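Local coordinates for protein integral membrane indolylacetylinositol arabinosyltransferase EmbB (Mycolicibacterium smegmatis MC2 155, PDB 7BVC) that probably polymerises arabinose into the arabinan of cell-wall arabinogalactan, as a membrane-embedded arabinosyltransferase with a pocket that binds ethambutol, at residues Leu79-Pro84 against Ile148-Asn153; Trp505-Arg510 against Phe570-Pro575; Leu738-Ser743 against Arg951-Gln956; Gly827-Glu832 against Leu939-Trp944. All coordinates share one frame; numbering follows the deposited sequence.

The four contacts sample three parts of the chain and come in the order contact 1, contact 2, then contact 3 with contact 4 lying between its two segments in sequence. Contact 1 pairs two strands of the concanavalin-like domain, contact 2 joins loops of the transmembrane GT-C-type region beside a bound cardiolipin, and contacts 3 and 4 belong to the C-terminal domain. Contacts 1, 2 and 3 have centres about 50 Å from one another, while those of contacts 3 and 4 are about 32 Å apart, with nearest atoms about 16 Å apart. The contacts sampled in the two extramembrane domains are thus a strand pair and two loop packings, well separated from contact 2.

Contact 1 (Leu79-Pro84 against Ile148-Asn153); sequences LTATVP and IEITSN
Four good backbone hydrogen bonds tie Leu79-Pro84 to Ile148-Asn153, running antiparallel. Leu79 and Ser152 form a reciprocal pair, with Leu79 N 2.9 Å from Ser152 O and the return bond from Ser152 N to Leu79 O. Ile150 N then donates to Ala81 O at 2.9 Å, and Val83 N reaches Ile148 O along a fairly straight line (2.9 Å, 163° at the hydrogen). In each of these bonds the donor lies in the plane of the carbonyl. The bond from Ala81 N back to Ile150 O is not made; with psi of 41° at Ile150 the chain leaves the regular strand course there. On one face Thr82 CG2 lies beside Glu149 CG at 4.1 Å, both side chains pointing the same way, while the carboxylate of Glu149 pairs with Arg147. On the other face Ile150 CD1 sits 4.3 Å from Ala81 CB and just touches Val83. Ile148 packs on Cys85, whose disulfide to Cys145 ties the same two chain regions together. Strand 80-84 is central in a three-stranded antiparallel sheet, between 147-149 and 205-207. Ala81 and Val83 pack on strand 97-100, and Leu79 and Ile150 on strand 114-118, consistent with a concanavalin-like sandwich.

Contact 2 (Trp505-Arg510 against Phe570-Pro575); sequences WTENLR and FLMFTP
A type I turn from Thr506 to Leu509 brings Glu507 and Arg510 round to face the loop Phe570-Pro575. Glu507 leaves the backbone with CG anti to N (chi1 171°) and then bends at chi2, so that its chain crosses Met572 at about a right angle and OE1 comes 3.4 Å from Met572 CG. Its other oxygen, OE2, forms a salt bridge with Arg510 NH2 at 2.6 Å, although the hydrogen bond within it is strongly bent. Asn508 ND2 makes a weak hydrogen bond to another protein chain. Arg510, whose N is bonded to Glu507 O at 3.1 Å, extends as far as CD and turns at chi3 (-84°), presenting its guanidinium to the loop. Leu571 CD2 lies over one face of that group, and Thr574 OG1 stands in plane at its edge, 3.3 Å from Arg510 NH1. NH2 also gives a weak hydrogen bond to Leu571 O at 3.2 Å. Further weak bonds to Trp578 O and His581 ND1 help hold the buried cation, and Glu507 probably balances its charge. Cardiolipin touches Glu507, and aromatic side chains of another protein chain pack on Glu507 and Met572. The contact thus joins the turn leading into helix 509-512 to the loop that leaves helix 554-570 on its way to helix 586-599.

Contact 3 (Leu738-Ser743 against Arg951-Gln956); sequences LVEPDS and RVPELQ
The carboxylate of Glu740 and the guanidinium of Arg951 meet tip to tip with their planes almost perpendicular, 87° apart. OE1 of Glu740 approaches Arg951 obliquely and stops 4.1 Å from NE, beyond salt-bridge range. The other oxygen, OE2, leans on the ring of Pro953 near CB and is hydrogen-bonded to Tyr1036 OH. The end of Arg951 is held by Thr863 OG1 and, weakly, by Asn915 OD1. At the far end of the contact the extended Gln956 crosses Pro741 at about a right angle, bringing NE2 close to CG of the proline. Between these groups lies an apolar patch. Leu738 and Leu955 cross at about a right angle, with Leu738 CD1 3.8 Å from Leu955 CD1. The second methyl of Leu955, CD2, rests 3.7 Å from Glu740 CG, which is anti to its own carbonyl carbon (chi1 -64°), so the glutamate's aliphatic stem joins the patch while its extended chain carries the acid on toward Pro953. Across the backbone, Val739 N donates to Gln956 O at 2.6 Å, nearly straight and close to the C=O axis. Strand 956-957 is the outermost strand of a mixed sheet, next to 737-739, which is followed by 1028-1037. Chemically, Glu740 is a buried acid with a hydroxyl partner at OE2 and a cation near OE1, an environment that should favour its ionised form, while Arg951 is hydrogen-bonded to Thr863 and, weakly, to Asn915.

Contact 4 (Gly827-Glu832 against Leu939-Trp944); sequences GTYSTE and LSQGDW. With CA (calcium ion), chain K.
This contact lies at a calcium site in the C-terminal domain, where the loop before strand 945-947 packs against the chain leaving strand 826-827. The backbone oxygen Asp943 O binds the ion CA at 2.7 Å, and Asp936 OD2 and Ser938 O also bind it. A type I turn from Ser940 to Asp943 shapes the loop, with a weak bond from Gly942 N to Ser940 OG across it. Directly after Asp943, Trp944 has its CG between the backbone N and carbonyl carbon (chi1 58°), and Tyr829 meets the resulting indole face. The two rings form a T-shaped pair: the edge of Tyr829 is turned to the five-membered ring of Trp944, centroids 5.3 Å apart and planes at 70°. Behind this edge, Tyr829 CB sits over the rim of the indole and lies 3.8 Å from Trp944 CB. The tyrosine ring has Gln941 O near its plane along the same CD1-CE1 edge, 3.6 Å from Tyr829 CE1. The extended side chain of Gln941 brings its amide almost parallel to that ring (3° between planes), with NE2 3.8 Å from Tyr829 OH and 3.7 Å from Thr831 CG2. No hydrogen bond crosses between the segments, so apolar and aromatic contacts carry most of the packing. Pro775 touches both Tyr829 and Trp944. Just beyond, Thr828 shares a backbone hydrogen bond with Ile945, so the aromatic pair lies where edge strand 826-827 meets strand 945-947 in a four-stranded antiparallel sheet that continues through 860-866 to 914-918.

Contact 1 (Leu79-Pro84 against Ile148-Asn153)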
loop_
_atom_site.group_PDB
_atom_site.type_symbol
_atom_site.label_atom_id
_atom_site.label_comp_id
_atom_site.label_asym_id
_atom_site.label_seq_id
_atom_site.Cartn_x
_atom_site.Cartn_y
_atom_site.Cartn_z
ATOM N N LEU B 79 34.297 16.661 -21.631
ATOM C CA LEU B 79 35.499 15.933 -21.243
ATOM C C LEU B 79 36.346 15.725 -22.486
ATOM O O LEU B 79 35.931 15.017 -23.408
ATOM C CB LEU B 79 35.150 14.591 -20.592
ATOM C CG LEU B 79 36.263 13.801 -19.898
ATOM C CD1 LEU B 79 35.677 12.963 -18.783
ATOM C CD2 LEU B 79 37.019 12.911 -20.869
ATOM N N THR B 80 37.529 16.332 -22.512
ATOM C CA THR B 80 38.445 16.212 -23.640
ATOM C C THR B 80 39.759 15.640 -23.137
ATOM O O THR B 80 40.403 16.233 -22.266
ATOM C CB THR B 80 38.681 17.565 -24.320
ATOM O OG1 THR B 80 39.632 18.319 -23.559
ATOM C CG2 THR B 80 37.384 18.349 -24.420
ATOM N N ALA B 81 40.159 14.498 -23.688
ATOM C CA ALA B 81 41.399 13.838 -23.309
ATOM C C ALA B 81 42.200 13.517 -24.560
ATOM O O ALA B 81 41.662 12.940 -25.510
ATOM C CB ALA B 81 41.126 12.560 -22.514
ATOM N N THR B 82 43.480 13.887 -24.556
ATOM C CA THR B 82 44.392 13.605 -25.661
ATOM C C THR B 82 45.584 12.840 -25.108
ATOM O O THR B 82 46.436 13.419 -24.426
ATOM C CB THR B 82 44.853 14.887 -26.354
ATOM O OG1 THR B 82 45.929 15.471 -25.611
ATOM C CG2 THR B 82 43.712 15.886 -26.453
ATOM N N VAL B 83 45.646 11.552 -25.405
ATOM C CA VAL B 83 46.687 10.650 -24.920
ATOM C C VAL B 83 47.588 10.295 -26.099
ATOM O O VAL B 83 47.102 9.742 -27.090
ATOM C CB VAL B 83 46.081 9.385 -24.295
ATOM C CG1 VAL B 83 47.177 8.468 -23.788
ATOM C CG2 VAL B 83 45.116 9.760 -23.181
ATOM N N PRO B 84 48.882 10.605 -26.054
ATOM C CA PRO B 84 49.766 10.217 -27.158
ATOM C C PRO B 84 49.885 8.704 -27.279
ATOM O O PRO B 84 49.681 7.959 -26.318
ATOM C CB PRO B 84 51.108 10.858 -26.782
ATOM C CG PRO B 84 51.010 11.129 -25.313
ATOM C CD PRO B 84 49.574 11.426 -25.050
ATOM N N ILE B 148 45.447 10.041 -29.413
ATOM C CA ILE B 148 44.132 9.444 -29.204
ATOM C C ILE B 148 43.284 10.491 -28.498
ATOM O O ILE B 148 43.644 10.947 -27.407
ATOM C CB ILE B 148 44.190 8.156 -28.363
ATOM C CG1 ILE B 148 45.004 7.071 -29.070
ATOM C CG2 ILE B 148 42.790 7.652 -28.073
ATOM C CD1 ILE B 148 45.286 5.864 -28.212
ATOM N N GLU B 149 42.166 10.872 -29.108
ATOM C CA GLU B 149 41.353 11.986 -28.630
ATOM C C GLU B 149 39.951 11.489 -28.308
ATOM O O GLU B 149 39.242 11.014 -29.194
ATOM C CB GLU B 149 41.320 13.110 -29.665
ATOM C CG GLU B 149 42.662 13.813 -29.810
ATOM C CD GLU B 149 42.669 14.853 -30.906
ATOM O OE1 GLU B 149 41.716 14.875 -31.712
ATOM O OE2 GLU B 149 43.628 15.651 -30.959
ATOM N N ILE B 150 39.540 11.647 -27.053
ATOM C CA ILE B 150 38.442 10.864 -26.487
ATOM C C ILE B 150 37.256 11.758 -26.145
ATOM O O ILE B 150 36.638 11.608 -25.084
ATOM C CB ILE B 150 38.922 10.062 -25.266
ATOM C CG1 ILE B 150 40.321 9.508 -25.527
ATOM C CG2 ILE B 150 37.996 8.891 -24.993
ATOM C CD1 ILE B 150 40.900 8.740 -24.369
ATOM N N THR B 151 36.955 12.716 -27.023
ATOM C CA THR B 151 36.017 13.792 -26.710
ATOM C C THR B 151 34.658 13.245 -26.278
ATOM O O THR B 151 34.189 12.227 -26.791
ATOM C CB THR B 151 35.852 14.706 -27.932
ATOM O OG1 THR B 151 37.134 15.204 -28.330
ATOM C CG2 THR B 151 34.953 15.884 -27.610
ATOM N N SER B 152 34.035 13.927 -25.315
ATOM C CA SER B 152 32.718 13.532 -24.819
ATOM C C SER B 152 31.961 14.774 -24.381
ATOM O O SER B 152 32.367 15.440 -23.425
ATOM C CB SER B 152 32.845 12.541 -23.662
ATOM O OG SER B 152 31.571 12.181 -23.158
ATOM N N ASN B 153 30.867 15.082 -25.069
ATOM C CA ASN B 153 30.070 16.271 -24.778
ATOM C C ASN B 153 28.617 15.977 -25.137
ATOM O O ASN B 153 28.225 14.816 -25.293
ATOM C CB ASN B 153 30.637 17.494 -25.519
ATOM C CG ASN B 153 30.963 17.199 -26.966
ATOM O OD1 ASN B 153 30.616 16.142 -27.489
ATOM N ND2 ASN B 153 31.636 18.134 -27.622
#

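Contact 2 (Trp505-Arg510 against Phe570-Pro575)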
loop_
_atom_site.group_PDB
_atom_site.type_symbol
_atom_site.label_atom_id
_atom_site.label_comp_id
_atom_site.label_asym_id
_atom_site.label_seq_id
_atom_site.Cartn_x
_atom_site.Cartn_y
_atom_site.Cartn_z
ATOM N N TRP B 505 -4.841 12.501 -8.934
ATOM C CA TRP B 505 -5.822 11.451 -8.692
ATOM C C TRP B 505 -5.305 10.354 -7.771
ATOM O O TRP B 505 -6.001 9.350 -7.577
ATOM C CB TRP B 505 -6.294 10.838 -10.012
ATOM C CG TRP B 505 -5.235 10.145 -10.804
ATOM C CD1 TRP B 505 -4.686 8.923 -10.550
ATOM C CD2 TRP B 505 -4.619 10.617 -12.005
ATOM N NE1 TRP B 505 -3.755 8.612 -11.508
ATOM C CE2 TRP B 505 -3.698 9.636 -12.416
ATOM C CE3 TRP B 505 -4.753 11.777 -12.771
ATOM C CZ2 TRP B 505 -2.914 9.779 -13.556
ATOM C CZ3 TRP B 505 -3.974 11.918 -13.901
ATOM C CH2 TRP B 505 -3.066 10.926 -14.283
ATOM N N THR B 506 -4.108 10.511 -7.209
ATOM C CA THR B 506 -3.565 9.593 -6.218
ATOM C C THR B 506 -3.732 10.148 -4.802
ATOM O O THR B 506 -2.884 9.937 -3.929
ATOM C CB THR B 506 -2.097 9.297 -6.542
ATOM O OG1 THR B 506 -1.990 8.960 -7.928
ATOM C CG2 THR B 506 -1.594 8.093 -5.765
ATOM N N GLU B 507 -4.823 10.878 -4.565
ATOM C CA GLU B 507 -5.017 11.541 -3.282
ATOM C C GLU B 507 -5.323 10.550 -2.166
ATOM O O GLU B 507 -4.942 10.781 -1.013
ATOM C CB GLU B 507 -6.138 12.574 -3.401
ATOM C CG GLU B 507 -6.592 13.180 -2.085
ATOM C CD GLU B 507 -5.509 14.000 -1.415
ATOM O OE1 GLU B 507 -4.680 14.590 -2.136
ATOM O OE2 GLU B 507 -5.487 14.056 -0.169
ATOM N N ASN B 508 -5.987 9.436 -2.485
ATOM C CA ASN B 508 -6.420 8.492 -1.461
ATOM C C ASN B 508 -5.265 7.819 -0.730
ATOM O O ASN B 508 -5.506 7.151 0.281
ATOM C CB ASN B 508 -7.328 7.427 -2.080
ATOM C CG ASN B 508 -6.823 6.936 -3.421
ATOM O OD1 ASN B 508 -5.619 6.822 -3.642
ATOM N ND2 ASN B 508 -7.746 6.637 -4.326
ATOM N N LEU B 509 -4.027 7.977 -1.202
ATOM C CA LEU B 509 -2.890 7.394 -0.496
ATOM C C LEU B 509 -2.699 8.040 0.871
ATOM O O LEU B 509 -2.306 7.369 1.835
ATOM C CB LEU B 509 -1.620 7.537 -1.332
ATOM C CG LEU B 509 -1.320 6.403 -2.311
ATOM C CD1 LEU B 509 0.060 6.580 -2.919
ATOM C CD2 LEU B 509 -1.436 5.059 -1.619
ATOM N N ARG B 510 -2.970 9.344 0.974
ATOM C CA ARG B 510 -2.790 10.043 2.241
ATOM C C ARG B 510 -3.685 9.473 3.331
ATOM O O ARG B 510 -3.299 9.455 4.504
ATOM C CB ARG B 510 -3.060 11.535 2.057
ATOM C CG ARG B 510 -2.706 12.381 3.265
ATOM C CD ARG B 510 -2.994 13.849 3.016
ATOM N NE ARG B 510 -1.898 14.513 2.318
ATOM C CZ ARG B 510 -1.980 14.976 1.076
ATOM N NH1 ARG B 510 -0.934 15.567 0.518
ATOM N NH2 ARG B 510 -3.107 14.847 0.394
ATOM N N PHE B 570 -7.627 21.635 -1.654
ATOM C CA PHE B 570 -6.295 22.045 -2.077
ATOM C C PHE B 570 -5.204 21.085 -1.627
ATOM O O PHE B 570 -4.074 21.198 -2.111
ATOM C CB PHE B 570 -5.977 23.443 -1.542
ATOM C CG PHE B 570 -6.429 24.558 -2.439
ATOM C CD1 PHE B 570 -5.968 24.647 -3.740
ATOM C CD2 PHE B 570 -7.307 25.523 -1.978
ATOM C CE1 PHE B 570 -6.379 25.674 -4.565
ATOM C CE2 PHE B 570 -7.721 26.551 -2.798
ATOM C CZ PHE B 570 -7.255 26.627 -4.093
ATOM N N LEU B 571 -5.497 20.171 -0.700
ATOM C CA LEU B 571 -4.493 19.187 -0.314
ATOM C C LEU B 571 -4.150 18.223 -1.441
ATOM O O LEU B 571 -3.160 17.493 -1.324
ATOM C CB LEU B 571 -4.953 18.402 0.913
ATOM C CG LEU B 571 -4.419 18.915 2.252
ATOM C CD1 LEU B 571 -4.748 17.941 3.372
ATOM C CD2 LEU B 571 -2.923 19.169 2.176
ATOM N N MET B 572 -4.935 18.193 -2.512
ATOM C CA MET B 572 -4.518 17.528 -3.739
ATOM C C MET B 572 -3.527 18.441 -4.458
ATOM O O MET B 572 -3.091 19.468 -3.930
ATOM C CB MET B 572 -5.726 17.189 -4.605
ATOM C CG MET B 572 -6.871 16.540 -3.854
ATOM S SD MET B 572 -8.207 16.019 -4.946
ATOM C CE MET B 572 -8.437 17.494 -5.931
ATOM N N PHE B 573 -3.129 18.055 -5.671
ATOM C CA PHE B 573 -2.244 18.868 -6.499
ATOM C C PHE B 573 -0.879 19.070 -5.850
ATOM O O PHE B 573 -0.047 19.820 -6.370
ATOM C CB PHE B 573 -2.884 20.226 -6.807
ATOM C CG PHE B 573 -4.298 20.134 -7.298
ATOM C CD1 PHE B 573 -4.627 19.301 -8.353
ATOM C CD2 PHE B 573 -5.300 20.878 -6.702
ATOM C CE1 PHE B 573 -5.927 19.213 -8.805
ATOM C CE2 PHE B 573 -6.603 20.794 -7.151
ATOM C CZ PHE B 573 -6.916 19.962 -8.203
ATOM N N THR B 574 -0.638 18.415 -4.717
ATOM C CA THR B 574 0.682 18.525 -4.112
ATOM C C THR B 574 1.562 17.365 -4.568
ATOM O O THR B 574 1.084 16.233 -4.683
ATOM C CB THR B 574 0.586 18.529 -2.588
ATOM O OG1 THR B 574 -0.094 17.349 -2.147
ATOM C CG2 THR B 574 -0.170 19.756 -2.107
ATOM N N PRO B 575 2.843 17.628 -4.833
ATOM C CA PRO B 575 3.710 16.586 -5.407
ATOM C C PRO B 575 3.943 15.389 -4.496
ATOM O O PRO B 575 4.430 14.362 -4.984
ATOM C CB PRO B 575 5.021 17.335 -5.676
ATOM C CG PRO B 575 4.632 18.776 -5.745
ATOM C CD PRO B 575 3.523 18.930 -4.759
#

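Contact 3 (Leu738-Ser743 against Arg951-Gln956)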
loop_
_atom_site.group_PDB
_atom_site.type_symbol
_atom_site.label_atom_id
_atom_site.label_comp_id
_atom_site.label_asym_id
_atom_site.label_seq_id
_atom_site.Cartn_x
_atom_site.Cartn_y
_atom_site.Cartn_z
ATOM N N LEU B 738 28.683 3.368 22.548
ATOM C CA LEU B 738 30.040 2.875 22.721
ATOM C C LEU B 738 30.428 2.052 21.503
ATOM O O LEU B 738 29.656 1.199 21.053
ATOM C CB LEU B 738 30.158 2.035 23.995
ATOM C CG LEU B 738 29.668 2.707 25.278
ATOM C CD1 LEU B 738 29.445 1.675 26.365
ATOM C CD2 LEU B 738 30.651 3.767 25.740
ATOM N N VAL B 739 31.623 2.304 20.975
ATOM C CA VAL B 739 32.099 1.680 19.747
ATOM C C VAL B 739 33.368 0.894 20.051
ATOM O O VAL B 739 34.184 1.311 20.879
ATOM C CB VAL B 739 32.346 2.733 18.644
ATOM C CG1 VAL B 739 33.424 3.716 19.067
ATOM C CG2 VAL B 739 32.716 2.065 17.333
ATOM N N GLU B 740 33.515 -0.262 19.398
ATOM C CA GLU B 740 34.721 -1.069 19.529
ATOM C C GLU B 740 35.715 -0.643 18.459
ATOM O O GLU B 740 35.492 -0.937 17.274
ATOM C CB GLU B 740 34.400 -2.550 19.382
ATOM C CG GLU B 740 33.500 -3.126 20.455
ATOM C CD GLU B 740 33.238 -4.606 20.248
ATOM O OE1 GLU B 740 33.729 -5.163 19.246
ATOM O OE2 GLU B 740 32.520 -5.209 21.070
ATOM N N PRO B 741 36.802 0.047 18.808
ATOM C CA PRO B 741 37.801 0.411 17.792
ATOM C C PRO B 741 38.371 -0.808 17.085
ATOM O O PRO B 741 38.313 -0.907 15.856
ATOM C CB PRO B 741 38.873 1.145 18.605
ATOM C CG PRO B 741 38.156 1.636 19.814
ATOM C CD PRO B 741 37.157 0.571 20.136
ATOM N N ASP B 742 38.921 -1.742 17.854
ATOM C CA ASP B 742 39.448 -2.999 17.332
ATOM C C ASP B 742 38.642 -4.143 17.935
ATOM O O ASP B 742 38.775 -4.440 19.127
ATOM C CB ASP B 742 40.934 -3.146 17.652
ATOM C CG ASP B 742 41.480 -4.510 17.277
ATOM O OD1 ASP B 742 41.566 -4.804 16.068
ATOM O OD2 ASP B 742 41.824 -5.286 18.192
ATOM N N SER B 743 37.815 -4.784 17.117
ATOM C CA SER B 743 36.961 -5.873 17.587
ATOM C C SER B 743 37.700 -7.207 17.573
ATOM O O SER B 743 37.226 -8.201 17.026
ATOM C CB SER B 743 35.695 -5.945 16.742
ATOM O OG SER B 743 35.995 -6.320 15.410
ATOM N N ARG B 951 33.870 -13.145 24.156
ATOM C CA ARG B 951 34.702 -11.951 24.109
ATOM C C ARG B 951 34.193 -10.931 25.114
ATOM O O ARG B 951 32.986 -10.682 25.194
ATOM C CB ARG B 951 34.704 -11.353 22.699
ATOM C CG ARG B 951 35.362 -9.993 22.579
ATOM C CD ARG B 951 35.568 -9.618 21.122
ATOM N NE ARG B 951 34.367 -9.051 20.520
ATOM C CZ ARG B 951 33.553 -9.719 19.708
ATOM N NH1 ARG B 951 32.481 -9.124 19.204
ATOM N NH2 ARG B 951 33.806 -10.982 19.403
ATOM N N VAL B 952 35.110 -10.344 25.879
ATOM C CA VAL B 952 34.771 -9.243 26.779
ATOM C C VAL B 952 35.311 -7.947 26.179
ATOM O O VAL B 952 36.494 -7.613 26.343
ATOM C CB VAL B 952 35.273 -9.514 28.212
ATOM C CG1 VAL B 952 36.777 -9.773 28.259
ATOM C CG2 VAL B 952 34.892 -8.368 29.134
ATOM N N PRO B 953 34.482 -7.194 25.462
ATOM C CA PRO B 953 34.999 -6.074 24.669
ATOM C C PRO B 953 35.457 -4.902 25.520
ATOM O O PRO B 953 34.949 -4.655 26.616
ATOM C CB PRO B 953 33.805 -5.679 23.796
ATOM C CG PRO B 953 32.611 -6.204 24.507
ATOM C CD PRO B 953 33.050 -7.440 25.216
ATOM N N GLU B 954 36.440 -4.180 24.990
ATOM C CA GLU B 954 36.872 -2.897 25.530
ATOM C C GLU B 954 36.275 -1.797 24.660
ATOM O O GLU B 954 36.502 -1.771 23.445
ATOM C CB GLU B 954 38.396 -2.800 25.559
ATOM C CG GLU B 954 38.922 -1.398 25.807
ATOM C CD GLU B 954 40.384 -1.385 26.205
ATOM O OE1 GLU B 954 40.673 -1.446 27.420
ATOM O OE2 GLU B 954 41.246 -1.313 25.305
ATOM N N LEU B 955 35.521 -0.893 25.276
ATOM C CA LEU B 955 34.677 0.047 24.553
ATOM C C LEU B 955 35.230 1.467 24.650
ATOM O O LEU B 955 36.193 1.746 25.369
ATOM C CB LEU B 955 33.244 -0.016 25.083
ATOM C CG LEU B 955 32.532 -1.350 24.867
ATOM C CD1 LEU B 955 31.374 -1.512 25.838
ATOM C CD2 LEU B 955 32.056 -1.465 23.435
ATOM N N GLN B 956 34.591 2.367 23.907
ATOM C CA GLN B 956 34.960 3.774 23.834
ATOM C C GLN B 956 33.794 4.540 23.227
ATOM O O GLN B 956 33.062 4.007 22.389
ATOM C CB GLN B 956 36.230 3.980 23.000
ATOM C CG GLN B 956 36.830 5.370 23.108
ATOM C CD GLN B 956 38.095 5.520 22.287
ATOM O OE1 GLN B 956 38.794 6.526 22.382
ATOM N NE2 GLN B 956 38.393 4.516 21.472
#

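Contact 4 (Gly827-Glu832 against Leu939-Trp944)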
loop_
_atom_site.group_PDB
_atom_site.type_symbol
_atom_site.label_atom_id
_atom_site.label_comp_id
_atom_site.label_asym_id
_atom_site.label_seq_id
_atom_site.Cartn_x
_atom_site.Cartn_y
_atom_site.Cartn_z
ATOM N N GLY B 827 29.942 -24.991 13.493
ATOM C CA GLY B 827 28.622 -24.846 12.917
ATOM C C GLY B 827 27.869 -26.161 12.884
ATOM O O GLY B 827 28.452 -27.245 12.939
ATOM N N THR B 828 26.545 -26.036 12.786
ATOM C CA THR B 828 25.636 -27.175 12.753
ATOM C C THR B 828 25.099 -27.475 11.358
ATOM O O THR B 828 24.687 -28.611 11.100
ATOM C CB THR B 828 24.461 -26.927 13.711
ATOM O OG1 THR B 828 24.970 -26.552 14.995
ATOM C CG2 THR B 828 23.605 -28.166 13.875
ATOM N N TYR B 829 25.116 -26.495 10.454
ATOM C CA TYR B 829 24.538 -26.674 9.129
ATOM C C TYR B 829 25.207 -27.823 8.383
ATOM O O TYR B 829 26.422 -28.020 8.466
ATOM C CB TYR B 829 24.665 -25.378 8.327
ATOM C CG TYR B 829 24.127 -25.447 6.916
ATOM C CD1 TYR B 829 22.770 -25.302 6.662
ATOM C CD2 TYR B 829 24.977 -25.642 5.838
ATOM C CE1 TYR B 829 22.276 -25.358 5.374
ATOM C CE2 TYR B 829 24.493 -25.699 4.549
ATOM C CZ TYR B 829 23.142 -25.557 4.322
ATOM O OH TYR B 829 22.654 -25.613 3.038
ATOM N N SER B 830 24.396 -28.581 7.650
ATOM C CA SER B 830 24.868 -29.728 6.886
ATOM C C SER B 830 23.934 -29.922 5.702
ATOM O O SER B 830 22.800 -29.438 5.699
ATOM C CB SER B 830 24.930 -30.994 7.748
ATOM O OG SER B 830 25.008 -32.154 6.942
ATOM N N THR B 831 24.429 -30.636 4.689
ATOM C CA THR B 831 23.706 -30.797 3.431
ATOM C C THR B 831 23.488 -32.269 3.083
ATOM O O THR B 831 22.875 -32.583 2.059
ATOM C CB THR B 831 24.462 -30.070 2.312
ATOM O OG1 THR B 831 24.782 -28.743 2.746
ATOM C CG2 THR B 831 23.615 -29.942 1.053
ATOM N N GLU B 832 23.931 -33.185 3.940
ATOM C CA GLU B 832 23.825 -34.608 3.643
ATOM C C GLU B 832 22.921 -35.355 4.613
ATOM O O GLU B 832 22.162 -36.233 4.188
ATOM C CB GLU B 832 25.229 -35.243 3.611
ATOM C CG GLU B 832 25.959 -35.270 4.942
ATOM C CD GLU B 832 26.744 -34.006 5.203
ATOM O OE1 GLU B 832 26.532 -33.010 4.483
ATOM O OE2 GLU B 832 27.569 -34.001 6.139
ATOM N N LEU B 939 15.559 -30.908 12.911
ATOM C CA LEU B 939 16.081 -31.654 11.777
ATOM C C LEU B 939 15.778 -30.990 10.441
ATOM O O LEU B 939 16.059 -31.581 9.395
ATOM C CB LEU B 939 15.531 -33.079 11.769
ATOM C CG LEU B 939 15.911 -34.015 12.913
ATOM C CD1 LEU B 939 15.362 -35.397 12.623
ATOM C CD2 LEU B 939 17.414 -34.059 13.108
ATOM N N SER B 940 15.200 -29.794 10.446
ATOM C CA SER B 940 15.043 -29.065 9.202
ATOM C C SER B 940 16.401 -28.562 8.726
ATOM O O SER B 940 17.330 -28.358 9.512
ATOM C CB SER B 940 14.077 -27.896 9.376
ATOM O OG SER B 940 14.185 -26.983 8.300
ATOM N N GLN B 941 16.515 -28.361 7.412
ATOM C CA GLN B 941 17.794 -27.938 6.857
ATOM C C GLN B 941 18.044 -26.452 7.071
ATOM O O GLN B 941 19.201 -26.030 7.161
ATOM C CB GLN B 941 17.866 -28.274 5.368
ATOM C CG GLN B 941 19.284 -28.325 4.825
ATOM C CD GLN B 941 19.330 -28.545 3.329
ATOM O OE1 GLN B 941 18.306 -28.497 2.650
ATOM N NE2 GLN B 941 20.525 -28.791 2.806
ATOM N N GLY B 942 16.986 -25.653 7.165
ATOM C CA GLY B 942 17.137 -24.229 7.382
ATOM C C GLY B 942 17.125 -23.834 8.844
ATOM O O GLY B 942 16.854 -22.677 9.176
ATOM N N ASP B 943 17.414 -24.786 9.729
ATOM C CA ASP B 943 17.495 -24.538 11.168
ATOM C C ASP B 943 18.869 -24.996 11.644
ATOM O O ASP B 943 19.103 -26.194 11.835
ATOM C CB ASP B 943 16.374 -25.252 11.917
ATOM C CG ASP B 943 15.011 -24.653 11.637
ATOM O OD1 ASP B 943 14.942 -23.444 11.332
ATOM O OD2 ASP B 943 14.005 -25.385 11.729
ATOM N N TRP B 944 19.772 -24.038 11.843
ATOM C CA TRP B 944 21.154 -24.321 12.196
ATOM C C TRP B 944 21.667 -23.197 13.080
ATOM O O TRP B 944 21.022 -22.157 13.230
ATOM C CB TRP B 944 22.023 -24.468 10.943
ATOM C CG TRP B 944 21.981 -23.252 10.078
ATOM C CD1 TRP B 944 21.021 -22.930 9.167
ATOM C CD2 TRP B 944 22.927 -22.177 10.061
ATOM N NE1 TRP B 944 21.312 -21.726 8.576
ATOM C CE2 TRP B 944 22.479 -21.243 9.108
ATOM C CE3 TRP B 944 24.112 -21.916 10.755
ATOM C CZ2 TRP B 944 23.173 -20.070 8.834
ATOM C CZ3 TRP B 944 24.798 -20.751 10.479
ATOM C CH2 TRP B 944 24.328 -19.842 9.528
HETATM CA CA CA K . 19.580 -28.799 12.236
#